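Local coordinates for betaine aldehyde dehydrogenase (Staphylococcus aureus subsp. aureus COL, PDB 4QTO), which probably catalyses the NAD-dependent oxidation of betaine aldehyde to glycine betaine, at residues Arg34-Asp38 with Gly39-Glu43. Sequence-based numbering, arbitrary orientation.
Sequences RQYID and GEWVE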
loop_
_atom_site.group_PDB
_atom_site.type_symbol
_atom_site.label_atom_id
_atom_site.label_comp_id
_atom_site.label_asym_id
_atom_site.label_seq_id
_atom_site.Cartn_x
_atom_site.Cartn_y
_atom_site.Cartn_z
ATOM N N ARG A 34 -22.837 13.128 -34.609
ATOM C CA ARG A 34 -23.811 12.444 -33.777
ATOM C C ARG A 34 -23.376 11.986 -32.409
ATOM O O ARG A 34 -22.219 12.046 -32.048
ATOM C CB ARG A 34 -24.270 11.195 -34.567
ATOM C CG ARG A 34 -25.036 11.516 -35.851
ATOM C CD ARG A 34 -25.501 10.235 -36.484
ATOM N NE ARG A 34 -26.396 10.497 -37.591
ATOM C CZ ARG A 34 -27.203 9.576 -38.120
ATOM N NH1 ARG A 34 -28.011 9.903 -39.123
ATOM N NH2 ARG A 34 -27.232 8.338 -37.646
ATOM N N GLN A 35 -24.385 11.614 -31.629
ATOM C CA GLN A 35 -24.180 11.027 -30.309
ATOM C C GLN A 35 -23.784 9.567 -30.537
ATOM O O GLN A 35 -23.970 9.024 -31.643
ATOM C CB GLN A 35 -25.495 11.071 -29.529
ATOM C CG GLN A 35 -26.025 12.475 -29.364
ATOM C CD GLN A 35 -27.266 12.547 -28.511
ATOM O OE1 GLN A 35 -27.189 12.981 -27.359
ATOM N NE2 GLN A 35 -28.400 12.106 -29.049
ATOM N N TYR A 36 -23.276 8.906 -29.495
ATOM C CA TYR A 36 -22.904 7.500 -29.573
ATOM C C TYR A 36 -23.584 6.766 -28.438
ATOM O O TYR A 36 -23.230 6.963 -27.281
ATOM C CB TYR A 36 -21.385 7.305 -29.518
ATOM C CG TYR A 36 -20.927 5.891 -29.803
ATOM C CD1 TYR A 36 -20.979 5.373 -31.080
ATOM C CD2 TYR A 36 -20.434 5.089 -28.798
ATOM C CE1 TYR A 36 -20.519 4.092 -31.350
ATOM C CE2 TYR A 36 -19.972 3.808 -29.065
ATOM C CZ TYR A 36 -20.033 3.333 -30.359
ATOM O OH TYR A 36 -19.573 2.056 -30.714
ATOM N N ILE A 37 -24.618 5.996 -28.752
ATOM C CA ILE A 37 -25.411 5.347 -27.749
ATOM C C ILE A 37 -25.561 3.865 -28.056
ATOM O O ILE A 37 -26.016 3.471 -29.156
ATOM C CB ILE A 37 -26.816 6.014 -27.632
ATOM C CG1 ILE A 37 -26.682 7.521 -27.384
ATOM C CG2 ILE A 37 -27.622 5.330 -26.536
ATOM C CD1 ILE A 37 -27.998 8.279 -27.274
ATOM N N ASP A 38 -25.154 3.033 -27.121
ATOM C CA ASP A 38 -25.312 1.609 -27.242
ATOM C C ASP A 38 -24.731 1.065 -28.551
ATOM O O ASP A 38 -25.399 0.310 -29.306
ATOM C CB ASP A 38 -26.799 1.237 -27.088
ATOM C CG ASP A 38 -27.003 -0.183 -26.576
ATOM O OD1 ASP A 38 -26.039 -0.840 -26.144
ATOM O OD2 ASP A 38 -28.169 -0.618 -26.550
ATOM N N GLY A 39 -23.498 1.463 -28.815
ATOM C CA GLY A 39 -22.750 0.994 -29.983
ATOM C C GLY A 39 -23.121 1.590 -31.334
ATOM O O GLY A 39 -22.646 1.073 -32.367
ATOM N N GLU A 40 -23.958 2.620 -31.366
ATOM C CA GLU A 40 -24.396 3.210 -32.618
ATOM C C GLU A 40 -24.299 4.716 -32.593
ATOM O O GLU A 40 -24.609 5.342 -31.555
ATOM C CB GLU A 40 -25.868 2.852 -32.888
ATOM C CG GLU A 40 -26.128 1.351 -32.987
ATOM C CD GLU A 40 -25.425 0.671 -34.163
ATOM O OE1 GLU A 40 -25.091 1.364 -35.160
ATOM O OE2 GLU A 40 -25.261 -0.584 -34.114
ATOM N N TRP A 41 -23.895 5.288 -33.723
ATOM C CA TRP A 41 -23.898 6.743 -33.894
ATOM C C TRP A 41 -25.333 7.146 -34.244
ATOM O O TRP A 41 -25.875 6.732 -35.277
ATOM C CB TRP A 41 -22.911 7.177 -34.971
ATOM C CG TRP A 41 -21.499 6.934 -34.547
ATOM C CD1 TRP A 41 -20.718 5.832 -34.812
ATOM C CD2 TRP A 41 -20.694 7.818 -33.762
ATOM N NE1 TRP A 41 -19.488 5.985 -34.246
ATOM C CE2 TRP A 41 -19.449 7.177 -33.557
ATOM C CE3 TRP A 41 -20.924 9.066 -33.157
ATOM C CZ2 TRP A 41 -18.404 7.777 -32.800
ATOM C CZ3 TRP A 41 -19.879 9.675 -32.427
ATOM C CH2 TRP A 41 -18.643 9.023 -32.255
ATOM N N VAL A 42 -25.945 7.958 -33.385
ATOM C CA VAL A 42 -27.326 8.335 -33.535
ATOM C C VAL A 42 -27.565 9.838 -33.388
ATOM O O VAL A 42 -26.876 10.540 -32.642
ATOM C CB VAL A 42 -28.227 7.612 -32.520
ATOM C CG1 VAL A 42 -28.190 6.113 -32.750
ATOM C CG2 VAL A 42 -27.822 7.908 -31.082
ATOM N N GLU A 43 -28.568 10.337 -34.097
ATOM C CA GLU A 43 -28.891 11.753 -33.971
ATOM C C GLU A 43 -29.734 11.949 -32.694
ATOM O O GLU A 43 -29.965 11.003 -31.937
ATOM C CB GLU A 43 -29.537 12.298 -35.237
ATOM C CG GLU A 43 -30.805 11.648 -35.577
ATOM C CD GLU A 43 -31.391 12.152 -36.898
ATOM O OE1 GLU A 43 -32.461 11.658 -37.212
ATOM O OE2 GLU A 43 -30.816 13.010 -37.612
#
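Tyr36 and Trp41 sit opposite one another across the strands as the non-hydrogen-bonded pair of a tight two-stranded beta hairpin, whose strands 35-37 and 40-42 are joined by a type I' turn from Ile37 to Glu40. Asp38 and Gly39 both have positive phi, with psi falling to 9° at Gly39, as type I' requires. Backbone bonds run both ways within the pairs Ile37-Glu40 and Gln35-Val42; Val42 N to Gln35 O measures 2.8 Å.

The aromatic pair is edge-to-face: the Tyr36 edge meets the Trp41 face, with ring planes at 52° and Tyr36 CD1 3.4 Å from Trp41 CE2. Tyr36 CB adds a CH-pi contact, 4.0 Å from the centroid of the indole six-membered ring and nearly on its normal. Both side chains touch Phe217, and Tyr36 OH and Trp41 NE1 are hydrogen-bonded to separate carboxylate oxygens of Glu221, tying the hairpin to helix 211-223.

On the other face, Ile37 CD1 lies 3.8 Å from Val42 CG2, the two side chains crossing at about a right angle where they meet Arg74 of helix 69-85. Gln35 NE2 makes a weak bond to Glu43 O; its amide has stronger partners in Leu234 and Asp71.

Arg34, extended from CG to NE, reaches across the neighbouring strand to place NH2 3.2 Å from Trp41 O; that oxygen lies in the guanidinium plane, whereas NH2 sits above the carbonyl plane.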